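Local coordinates for genome polyprotein (Rhinovirus C, PDB 6KU8) that probably cleaves the viral polyprotein at specific sites as its 3C cysteine protease, and is held here with the inhibitor rupintrivir, at residues F92-A106 and Q149-V161. Sequence-based numbering, arbitrary orientation.
Sequences FIPEHQREWSNMHLA and QCGGVIANTGNIV. With AG7 (4-{2-(4-fluoro-benzyl)-6-methyl-5-[(5-methyl-isoxazole-3-carbonyl)-amino]-4-oxo-heptanoylamino}-5-(2-oxo-pyrrolidin-3-yl)-pentanoic acid ethyl ester), chain B.
H104 and A106 pair with A155 and V153 through four backbone hydrogen bonds, the evidence that strands 103-106 and 153-156 run antiparallel; the shortest is V153 N to A106 O at 2.8 Å. L105 and I154 form the non-hydrogen-bonded pair between them. At the other end, I160 N donates almost straight (174°) to F92 O, which also receives a water bridging to N159 OD1.

The side-chain polar contacts gather at the hairpin turn. N156 ND2 reaches N102 O at 3.3 Å, the acceptor lying in the amide plane but the donor well above the carbonyl plane; a second water links ND2 to S101 O. N159 ND2 meets a lone pair of N156 OD1 at 2.9 Å, tying the two ends of the type II turn 156-159 together. H104 ND1 is hydrogen-bonded outside the segments, to D116 OD2.

Ring and apolar contacts also join the two segments. V161 CG2 sits over one face of the W100 indole, 3.3 Å from the centroid of the five-membered ring and 20° off its normal, a CH-pi contact; P94 CG presses on the same methyl. The polar N159 amide lies obliquely against the indole, CG 3.3 Å from W100 CZ3 and the planes 44° apart. M103, bent at chi2, brings SD within 3.3 Å of A155 C and CE against N156. L105 CD1 is 3.4 Å from I154 CD1, closer than usual van der Waals contact.

Beginning three residues after C150, the probable nucleophile in the rupintrivir pocket, the 153-161 beta hairpin is thus built into the C-terminal barrel of a chymotrypsin-like 3C protease.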
ATOM      1  N   PHE A  92       3.262 -13.987  -2.203  1.00 21.68           N
ATOM      2  CA  PHE A  92       2.463 -13.791  -0.996  1.00 23.22           C
ATOM      3  C   PHE A  92       1.256 -12.902  -1.235  1.00 19.24           C
ATOM      4  O   PHE A  92       0.439 -12.725  -0.323  1.00 20.02           O
ATOM      5  CB  PHE A  92       3.321 -13.183   0.124  1.00 19.82           C
ATOM      6  CG  PHE A  92       4.639 -13.870   0.320  1.00 22.20           C
ATOM      7  CD1 PHE A  92       4.695 -15.197   0.705  1.00 25.96           C
ATOM      8  CD2 PHE A  92       5.828 -13.177   0.132  1.00 23.50           C
ATOM      9  CE1 PHE A  92       5.915 -15.828   0.895  1.00 28.92           C
ATOM     10  CE2 PHE A  92       7.044 -13.792   0.321  1.00 26.37           C
ATOM     11  CZ  PHE A  92       7.095 -15.119   0.704  1.00 29.07           C
ATOM     12  N   ILE A  93       1.115 -12.337  -2.434  1.00 18.78           N
ATOM     13  CA  ILE A  93       0.022 -11.463  -2.780  1.00 22.00           C
ATOM     14  C   ILE A  93      -1.142 -12.314  -3.279  1.00 23.65           C
ATOM     15  O   ILE A  93      -0.931 -13.126  -4.207  1.00 25.66           O
ATOM     16  CB  ILE A  93       0.441 -10.422  -3.830  1.00 22.50           C
ATOM     17  CG1 ILE A  93       1.576  -9.548  -3.269  1.00 20.87           C
ATOM     18  CG2 ILE A  93      -0.733  -9.565  -4.273  1.00 20.19           C
ATOM     19  CD1 ILE A  93       1.987  -8.392  -4.181  1.00 21.60           C
ATOM     20  N   PRO A  94      -2.342 -12.197  -2.723  1.00 24.40           N
ATOM     21  CA  PRO A  94      -3.439 -13.090  -3.114  1.00 21.62           C
ATOM     22  C   PRO A  94      -3.810 -12.902  -4.572  1.00 24.48           C
ATOM     23  O   PRO A  94      -3.563 -11.850  -5.168  1.00 20.65           O
ATOM     24  CB  PRO A  94      -4.598 -12.662  -2.206  1.00 22.51           C
ATOM     25  CG  PRO A  94      -3.942 -11.944  -1.054  1.00 25.14           C
ATOM     26  CD  PRO A  94      -2.766 -11.239  -1.683  1.00 22.91           C
ATOM     27  N   GLU A  95      -4.459 -13.928  -5.132  1.00 22.67           N
ATOM     28  CA  GLU A  95      -4.979 -13.807  -6.489  1.00 26.74           C
ATOM     29  C   GLU A  95      -6.360 -13.166  -6.545  1.00 25.14           C
ATOM     30  O   GLU A  95      -6.704 -12.553  -7.561  1.00 25.29           O
ATOM     31  CB  GLU A  95      -5.008 -15.180  -7.173  1.00 28.60           C
ATOM     32  CG  GLU A  95      -3.620 -15.617  -7.629  1.00 31.25           C
ATOM     33  CD  GLU A  95      -3.643 -16.867  -8.477  1.00 44.36           C
ATOM     34  OE1 GLU A  95      -4.252 -17.872  -8.054  1.00 43.96           O
ATOM     35  OE2 GLU A  95      -3.048 -16.836  -9.571  1.00 48.35           O
ATOM     36  N   HIS A  96      -7.156 -13.278  -5.483  1.00 25.57           N
ATOM     37  CA  HIS A  96      -8.496 -12.715  -5.472  1.00 26.11           C
ATOM     38  C   HIS A  96      -8.751 -12.025  -4.140  1.00 24.56           C
ATOM     39  O   HIS A  96      -8.005 -12.188  -3.169  1.00 27.00           O
ATOM     40  CB  HIS A  96      -9.567 -13.795  -5.725  1.00 32.14           C
ATOM     41  CG  HIS A  96      -9.429 -14.487  -7.045  1.00 33.67           C
ATOM     42  ND1 HIS A  96      -9.769 -13.888  -8.240  1.00 35.77           N
ATOM     43  CD2 HIS A  96      -8.987 -15.729  -7.359  1.00 34.62           C
ATOM     44  CE1 HIS A  96      -9.543 -14.731  -9.234  1.00 34.94           C
ATOM     45  NE2 HIS A  96      -9.065 -15.854  -8.727  1.00 38.55           N
ATOM     46  N   GLN A  97      -9.834 -11.256  -4.096  1.00 23.88           N
ATOM     47  CA  GLN A  97     -10.291 -10.697  -2.836  1.00 29.18           C
ATOM     48  C   GLN A  97     -10.839 -11.806  -1.954  1.00 26.94           C
ATOM     49  O   GLN A  97     -11.566 -12.681  -2.429  1.00 27.60           O
ATOM     50  CB  GLN A  97     -11.360  -9.643  -3.089  1.00 29.31           C
ATOM     51  CG  GLN A  97     -10.829  -8.368  -3.698  1.00 28.80           C
ATOM     52  CD  GLN A  97     -11.927  -7.346  -3.884  1.00 31.76           C
ATOM     53  OE1 GLN A  97     -12.320  -7.037  -5.014  1.00 33.74           O
ATOM     54  NE2 GLN A  97     -12.446  -6.830  -2.772  1.00 28.89           N
ATOM     55  N   ARG A  98     -10.473 -11.780  -0.672  1.00 27.82           N
ATOM     56  CA  ARG A  98     -10.925 -12.776   0.290  1.00 28.81           C
ATOM     57  C   ARG A  98     -10.925 -12.142   1.679  1.00 28.21           C
ATOM     58  O   ARG A  98     -10.292 -11.113   1.913  1.00 21.28           O
ATOM     59  CB  ARG A  98     -10.048 -14.054   0.246  1.00 34.67           C
ATOM     60  CG  ARG A  98      -8.873 -14.047  -0.767  1.00 38.65           C
ATOM     61  CD  ARG A  98      -8.745 -15.320  -1.699  1.00 67.35           C
ATOM     62  NE  ARG A  98      -7.593 -16.189  -1.374  1.00 65.56           N
ATOM     63  CZ  ARG A  98      -6.523 -16.452  -2.148  1.00 47.84           C
ATOM     64  NH1 ARG A  98      -6.375 -15.938  -3.368  1.00 28.81           N
ATOM     65  NH2 ARG A  98      -5.572 -17.262  -1.675  1.00 44.96           N
ATOM     66  N   GLU A  99     -11.663 -12.755   2.601  1.00 27.10           N
ATOM     67  CA  GLU A  99     -11.583 -12.360   4.005  1.00 27.78           C
ATOM     68  C   GLU A  99     -10.331 -12.949   4.658  1.00 26.10           C
ATOM     69  O   GLU A  99      -9.958 -14.095   4.397  1.00 28.87           O
ATOM     70  CB  GLU A  99     -12.846 -12.810   4.748  1.00 27.45           C
ATOM     71  CG  GLU A  99     -12.776 -12.666   6.265  1.00 31.36           C
ATOM     72  CD  GLU A  99     -14.099 -12.976   6.940  1.00 33.35           C
ATOM     73  OE1 GLU A  99     -15.146 -12.831   6.275  1.00 37.30           O
ATOM     74  OE2 GLU A  99     -14.089 -13.364   8.128  1.00 39.04           O
ATOM     75  N   TRP A 100      -9.676 -12.160   5.509  1.00 25.56           N
ATOM     76  CA  TRP A 100      -8.457 -12.573   6.202  1.00 23.67           C
ATOM     77  C   TRP A 100      -8.620 -12.314   7.687  1.00 27.72           C
ATOM     78  O   TRP A 100      -9.179 -11.285   8.082  1.00 27.03           O
ATOM     79  CB  TRP A 100      -7.208 -11.823   5.692  1.00 21.49           C
ATOM     80  CG  TRP A 100      -6.987 -12.053   4.245  1.00 22.43           C
ATOM     81  CD1 TRP A 100      -7.537 -11.356   3.219  1.00 23.78           C
ATOM     82  CD2 TRP A 100      -6.186 -13.087   3.652  1.00 20.78           C
ATOM     83  NE1 TRP A 100      -7.134 -11.891   2.009  1.00 23.18           N
ATOM     84  CE2 TRP A 100      -6.304 -12.956   2.254  1.00 25.49           C
ATOM     85  CE3 TRP A 100      -5.395 -14.121   4.173  1.00 19.02           C
ATOM     86  CZ2 TRP A 100      -5.643 -13.807   1.362  1.00 26.11           C
ATOM     87  CZ3 TRP A 100      -4.737 -14.964   3.289  1.00 19.77           C
ATOM     88  CH2 TRP A 100      -4.873 -14.807   1.898  1.00 22.48           C
ATOM     89  N   SER A 101      -8.142 -13.243   8.512  1.00 22.92           N
ATOM     90  CA  SER A 101      -8.154 -13.028   9.951  1.00 24.98           C
ATOM     91  C   SER A 101      -6.757 -12.653  10.447  1.00 24.15           C
ATOM     92  O   SER A 101      -5.738 -12.920   9.795  1.00 25.97           O
ATOM     93  CB  SER A 101      -8.681 -14.272  10.692  1.00 30.99           C
ATOM     94  OG  SER A 101      -7.881 -15.405  10.433  1.00 31.66           O
ATOM     95  N   ASN A 102      -6.732 -11.978  11.595  1.00 22.24           N
ATOM     96  CA  ASN A 102      -5.495 -11.691  12.321  1.00 24.98           C
ATOM     97  C   ASN A 102      -4.476 -10.956  11.448  1.00 24.72           C
ATOM     98  O   ASN A 102      -3.279 -11.261  11.447  1.00 21.96           O
ATOM     99  CB  ASN A 102      -4.903 -12.984  12.893  1.00 24.68           C
ATOM    100  CG  ASN A 102      -5.897 -13.745  13.756  1.00 28.86           C
ATOM    101  OD1 ASN A 102      -6.419 -14.783  13.356  1.00 30.69           O
ATOM    102  ND2 ASN A 102      -6.163 -13.228  14.942  1.00 29.96           N
ATOM    103  N   MET A 103      -4.962  -9.958  10.716  1.00 21.88           N
ATOM    104  CA  MET A 103      -4.105  -9.104   9.908  1.00 20.15           C
ATOM    105  C   MET A 103      -3.479  -7.990  10.743  1.00 23.75           C
ATOM    106  O   MET A 103      -4.007  -7.573  11.778  1.00 23.39           O
ATOM    107  CB  MET A 103      -4.899  -8.496   8.750  1.00 21.78           C
ATOM    108  CG  MET A 103      -5.021  -9.424   7.553  1.00 19.73           C
ATOM    109  SD  MET A 103      -3.397  -9.610   6.791  1.00 22.12           S
ATOM    110  CE  MET A 103      -3.601 -11.172   5.919  1.00 18.46           C
ATOM    111  N   HIS A 104      -2.350  -7.486  10.254  1.00 18.04           N
ATOM    112  CA  HIS A 104      -1.629  -6.387  10.876  1.00 22.04           C
ATOM    113  C   HIS A 104      -1.528  -5.216   9.905  1.00 19.91           C
ATOM    114  O   HIS A 104      -1.525  -5.400   8.683  1.00 22.46           O
ATOM    115  CB  HIS A 104      -0.210  -6.821  11.301  1.00 22.60           C
ATOM    116  CG  HIS A 104      -0.185  -7.761  12.468  1.00 25.24           C
ATOM    117  ND1 HIS A 104       0.548  -7.508  13.609  1.00 26.40           N
ATOM    118  CD2 HIS A 104      -0.817  -8.940  12.681  1.00 24.50           C
ATOM    119  CE1 HIS A 104       0.371  -8.495  14.470  1.00 32.24           C
ATOM    120  NE2 HIS A 104      -0.452  -9.376  13.933  1.00 26.19           N
ATOM    121  N   LEU A 105      -1.452  -4.009  10.450  1.00 18.07           N
ATOM    122  CA  LEU A 105      -1.044  -2.839   9.681  1.00 19.46           C
ATOM    123  C   LEU A 105       0.368  -2.476  10.111  1.00 21.03           C
ATOM    124  O   LEU A 105       0.638  -2.351  11.312  1.00 20.28           O
ATOM    125  CB  LEU A 105      -1.996  -1.658   9.896  1.00 17.70           C
ATOM    126  CG  LEU A 105      -1.583  -0.291   9.307  1.00 20.94           C
ATOM    127  CD1 LEU A 105      -1.282  -0.427   7.862  1.00 24.63           C
ATOM    128  CD2 LEU A 105      -2.688   0.749   9.503  1.00 25.96           C
ATOM    129  N   ALA A 106       1.274  -2.342   9.142  1.00 17.47           N
ATOM    130  CA  ALA A 106       2.664  -2.018   9.446  1.00 19.06           C
ATOM    131  C   ALA A 106       3.125  -0.906   8.520  1.00 20.56           C
ATOM    132  O   ALA A 106       2.846  -0.937   7.317  1.00 20.98           O
ATOM    133  CB  ALA A 106       3.584  -3.240   9.309  1.00 18.97           C
ATOM    134  N   GLN A 149      -0.808   7.037   8.149  1.00 20.97           N
ATOM    135  CA  GLN A 149      -0.579   5.610   8.010  1.00 20.35           C
ATOM    136  C   GLN A 149      -0.820   5.109   6.590  1.00 18.95           C
ATOM    137  O   GLN A 149      -0.716   3.907   6.348  1.00 19.41           O
ATOM    138  CB  GLN A 149      -1.459   4.848   9.002  1.00 19.19           C
ATOM    139  CG  GLN A 149      -1.116   5.173  10.441  1.00 20.07           C
ATOM    140  CD  GLN A 149      -2.049   4.521  11.416  1.00 24.74           C
ATOM    141  OE1 GLN A 149      -3.149   4.098  11.051  1.00 22.39           O
ATOM    142  NE2 GLN A 149      -1.614   4.417  12.673  1.00 22.89           N
ATOM    143  N   CYS A 150      -1.127   5.996   5.645  1.00 16.86           N
ATOM    144  CA  CYS A 150      -1.377   5.528   4.291  1.00 16.99           C
ATOM    145  C   CYS A 150      -0.122   4.907   3.691  1.00 17.98           C
ATOM    146  O   CYS A 150       1.008   5.309   3.992  1.00 19.58           O
ATOM    147  CB  CYS A 150      -1.890   6.656   3.403  1.00 25.86           C
ATOM    148  SG  CYS A 150      -3.676   6.859   3.600  1.00 29.87           S
ATOM    149  N   GLY A 151      -0.346   3.944   2.801  1.00 15.95           N
ATOM    150  CA  GLY A 151       0.697   3.114   2.266  1.00 16.74           C
ATOM    151  C   GLY A 151       1.094   1.978   3.170  1.00 16.66           C
ATOM    152  O   GLY A 151       1.685   1.005   2.691  1.00 19.23           O
ATOM    153  N   GLY A 152       0.765   2.051   4.458  1.00 17.16           N
ATOM    154  CA  GLY A 152       1.068   0.961   5.362  1.00 16.09           C
ATOM    155  C   GLY A 152       0.634  -0.358   4.759  1.00 17.62           C
ATOM    156  O   GLY A 152      -0.387  -0.417   4.073  1.00 18.73           O
ATOM    157  N   VAL A 153       1.365  -1.399   5.020  1.00 16.67           N
ATOM    158  CA  VAL A 153       1.058  -2.706   4.525  1.00 19.62           C
ATOM    159  C   VAL A 153       0.050  -3.444   5.422  1.00 20.31           C
ATOM    160  O   VAL A 153       0.169  -3.407   6.594  1.00 18.60           O
ATOM    161  CB  VAL A 153       2.322  -3.573   4.400  1.00 20.86           C
ATOM    162  CG1 VAL A 153       1.992  -4.868   3.732  1.00 21.69           C
ATOM    163  CG2 VAL A 153       3.447  -2.877   3.666  1.00 18.94           C
ATOM    164  N   ILE A 154      -0.951  -4.066   4.832  1.00 20.00           N
ATOM    165  CA  ILE A 154      -1.892  -4.891   5.560  1.00 18.74           C
ATOM    166  C   ILE A 154      -1.462  -6.327   5.256  1.00 18.45           C
ATOM    167  O   ILE A 154      -1.598  -6.768   4.152  1.00 16.22           O
ATOM    168  CB  ILE A 154      -3.342  -4.662   5.149  1.00 30.00           C
ATOM    169  CG1 ILE A 154      -3.764  -3.205   5.314  1.00 30.00           C
ATOM    170  CG2 ILE A 154      -4.252  -5.629   5.876  1.00 30.00           C
ATOM    171  CD1 ILE A 154      -3.637  -2.625   6.663  1.00 30.00           C
ATOM    172  N   ALA A 155      -0.962  -7.008   6.273  1.00 18.16           N
ATOM    173  CA  ALA A 155      -0.420  -8.343   6.134  1.00 19.69           C
ATOM    174  C   ALA A 155      -0.202  -9.142   7.397  1.00 19.74           C
ATOM    175  O   ALA A 155      -0.330  -8.624   8.471  1.00 19.10           O
ATOM    176  CB  ALA A 155       0.926  -8.247   5.462  1.00 18.20           C
ATOM    177  N   ASN A 156       0.064 -10.427   7.206  1.00 17.17           N
ATOM    178  CA  ASN A 156       0.537 -11.291   8.286  1.00 20.10           C
ATOM    179  C   ASN A 156       1.438 -12.337   7.637  1.00 18.95           C
ATOM    180  O   ASN A 156       1.750 -12.237   6.451  1.00 18.17           O
ATOM    181  CB  ASN A 156      -0.639 -11.874   9.088  1.00 16.30           C
ATOM    182  CG  ASN A 156      -1.547 -12.775   8.251  1.00 20.83           C
ATOM    183  OD1 ASN A 156      -1.157 -13.262   7.192  1.00 18.63           O
ATOM    184  ND2 ASN A 156      -2.767 -12.992   8.731  1.00 20.11           N
ATOM    185  N   THR A 157       1.873 -13.336   8.400  1.00 20.64           N
ATOM    186  CA  THR A 157       2.864 -14.275   7.864  1.00 19.01           C
ATOM    187  C   THR A 157       2.394 -14.889   6.545  1.00 18.47           C
ATOM    188  O   THR A 157       1.349 -15.549   6.486  1.00 20.31           O
ATOM    189  CB  THR A 157       3.165 -15.371   8.892  1.00 24.34           C
ATOM    190  OG1 THR A 157       3.665 -14.762  10.087  1.00 23.91           O
ATOM    191  CG2 THR A 157       4.225 -16.347   8.362  1.00 19.58           C
ATOM    192  N   GLY A 158       3.147 -14.620   5.476  1.00 18.70           N
ATOM    193  CA  GLY A 158       2.885 -15.165   4.160  1.00 20.12           C
ATOM    194  C   GLY A 158       1.748 -14.545   3.372  1.00 17.97           C
ATOM    195  O   GLY A 158       1.476 -15.002   2.264  1.00 18.45           O
ATOM    196  N   ASN A 159       1.057 -13.530   3.888  1.00 17.31           N
ATOM    197  CA  ASN A 159      -0.089 -12.971   3.170  1.00 19.29           C
ATOM    198  C   ASN A 159       0.041 -11.453   3.123  1.00 19.46           C
ATOM    199  O   ASN A 159      -0.037 -10.791   4.163  1.00 20.58           O
ATOM    200  CB  ASN A 159      -1.402 -13.373   3.840  1.00 17.81           C
ATOM    201  CG  ASN A 159      -1.557 -14.874   3.991  1.00 20.10           C
ATOM    202  OD1 ASN A 159      -1.481 -15.600   3.019  1.00 18.03           O
ATOM    203  ND2 ASN A 159      -1.817 -15.333   5.213  1.00 15.48           N
ATOM    204  N   ILE A 160       0.238 -10.896   1.936  1.00 17.42           N
ATOM    205  CA  ILE A 160       0.424  -9.450   1.769  1.00 16.05           C
ATOM    206  C   ILE A 160      -0.765  -8.957   0.954  1.00 14.21           C
ATOM    207  O   ILE A 160      -0.834  -9.182  -0.260  1.00 17.22           O
ATOM    208  CB  ILE A 160       1.763  -9.103   1.098  1.00 20.24           C
ATOM    209  CG1 ILE A 160       2.942  -9.721   1.872  1.00 16.02           C
ATOM    210  CG2 ILE A 160       1.926  -7.568   1.003  1.00 19.15           C
ATOM    211  CD1 ILE A 160       4.263  -9.643   1.127  1.00 14.29           C
ATOM    212  N   VAL A 161      -1.695  -8.285   1.618  1.00 17.14           N
ATOM    213  CA  VAL A 161      -3.080  -8.306   1.188  1.00 16.44           C
ATOM    214  C   VAL A 161      -3.622  -6.937   0.794  1.00 21.09           C
ATOM    215  O   VAL A 161      -4.579  -6.873   0.001  1.00 19.15           O
ATOM    216  CB  VAL A 161      -3.915  -8.957   2.313  1.00 26.15           C
ATOM    217  CG1 VAL A 161      -4.985  -8.056   2.889  1.00 23.64           C
ATOM    218  CG2 VAL A 161      -4.393 -10.349   1.915  1.00 25.01           C
TER
HETATM  219  C01 AG7 B 501      -9.574   9.871   3.664  1.00 56.87           C
HETATM  220  C02 AG7 B 501      -8.614  10.546   2.701  1.00 55.13           C
HETATM  221  O03 AG7 B 501      -9.306   8.958   4.392  1.00 39.03           O
HETATM  222  C04 AG7 B 501      -7.368   9.739   2.363  1.00 48.62           C
HETATM  223  C05 AG7 B 501      -6.836  10.421   1.115  1.00 52.58           C
HETATM  224  C06 AG7 B 501      -7.613   9.963  -0.129  1.00 47.89           C
HETATM  225  C07 AG7 B 501      -7.787   8.611  -0.379  1.00 46.71           C
HETATM  226  C08 AG7 B 501      -8.488   8.194  -1.498  1.00 48.30           C
HETATM  227  C09 AG7 B 501      -9.027   9.126  -2.378  1.00 47.91           C
HETATM  228  C10 AG7 B 501      -8.857  10.481  -2.132  1.00 49.60           C
HETATM  229  C11 AG7 B 501      -8.152  10.901  -1.010  1.00 49.69           C
HETATM  230  N12 AG7 B 501      -5.692   8.740   4.115  1.00 42.73           N
HETATM  231  C13 AG7 B 501      -4.918   8.987   5.344  1.00 41.63           C
HETATM  232  C14 AG7 B 501      -5.375   7.892   6.294  1.00 39.08           C
HETATM  233  C15 AG7 B 501      -6.827   8.207   6.820  1.00 34.68           C
HETATM  234  C16 AG7 B 501      -7.124   7.254   8.088  1.00 26.06           C
HETATM  235  N17 AG7 B 501      -7.788   7.957   8.992  1.00 30.82           N
HETATM  236  O18 AG7 B 501      -6.802   6.117   8.176  1.00 26.95           O
HETATM  237  C19 AG7 B 501      -3.387   9.070   5.280  1.00 46.90           C
HETATM  238  C20 AG7 B 501      -2.924   9.645   3.933  1.00 46.82           C
HETATM  239  C21 AG7 B 501      -2.691  11.081   4.347  1.00 50.79           C
HETATM  240  O22 AG7 B 501      -3.009  12.136   3.498  1.00 56.24           O
HETATM  241  O23 AG7 B 501      -2.270  11.269   5.436  1.00 49.99           O
HETATM  242  C47 AG7 B 501      -6.465   9.852   3.590  1.00 47.58           C
HETATM  243  O48 AG7 B 501      -6.403  10.888   4.161  1.00 46.28           O
HETATM  244  C50 AG7 B 501      -2.765  13.370   4.103  1.00 59.41           C
HETATM  245  C53 AG7 B 501      -2.782  14.446   3.019  1.00 58.23           C
HETATM  246  C57 AG7 B 501     -10.941  10.523   3.582  1.00 62.42           C
HETATM  247  N58 AG7 B 501     -11.873   9.761   4.318  1.00 63.63           N
HETATM  248  C59 AG7 B 501     -13.208   9.694   3.833  1.00 73.33           C
HETATM  249  O60 AG7 B 501     -13.637  10.205   2.848  1.00 77.20           O
HETATM  250  C78 AG7 B 501     -10.916  11.917   4.214  1.00 64.57           C
HETATM  251  C81 AG7 B 501     -12.209  12.708   3.977  1.00 66.68           C
HETATM  252  F1  AG7 B 501      -9.724   8.703  -3.479  1.00 48.64           F
HETATM  253  C82 AG7 B 501     -10.641  11.784   5.715  1.00 74.14           C
HETATM  254  C83 AG7 B 501      -7.989   9.375   8.484  1.00 34.72           C
HETATM  255  C84 AG7 B 501      -6.959   9.468   7.265  1.00 36.83           C
HETATM  256  C1  AG7 B 501     -14.010   8.889   4.785  1.00 76.17           C
HETATM  257  O   HOH W   1      -1.435 -14.664   0.268  1.00 23.60           O
HETATM  258  O   HOH W   2      -4.930 -14.573   7.575  1.00 28.19           O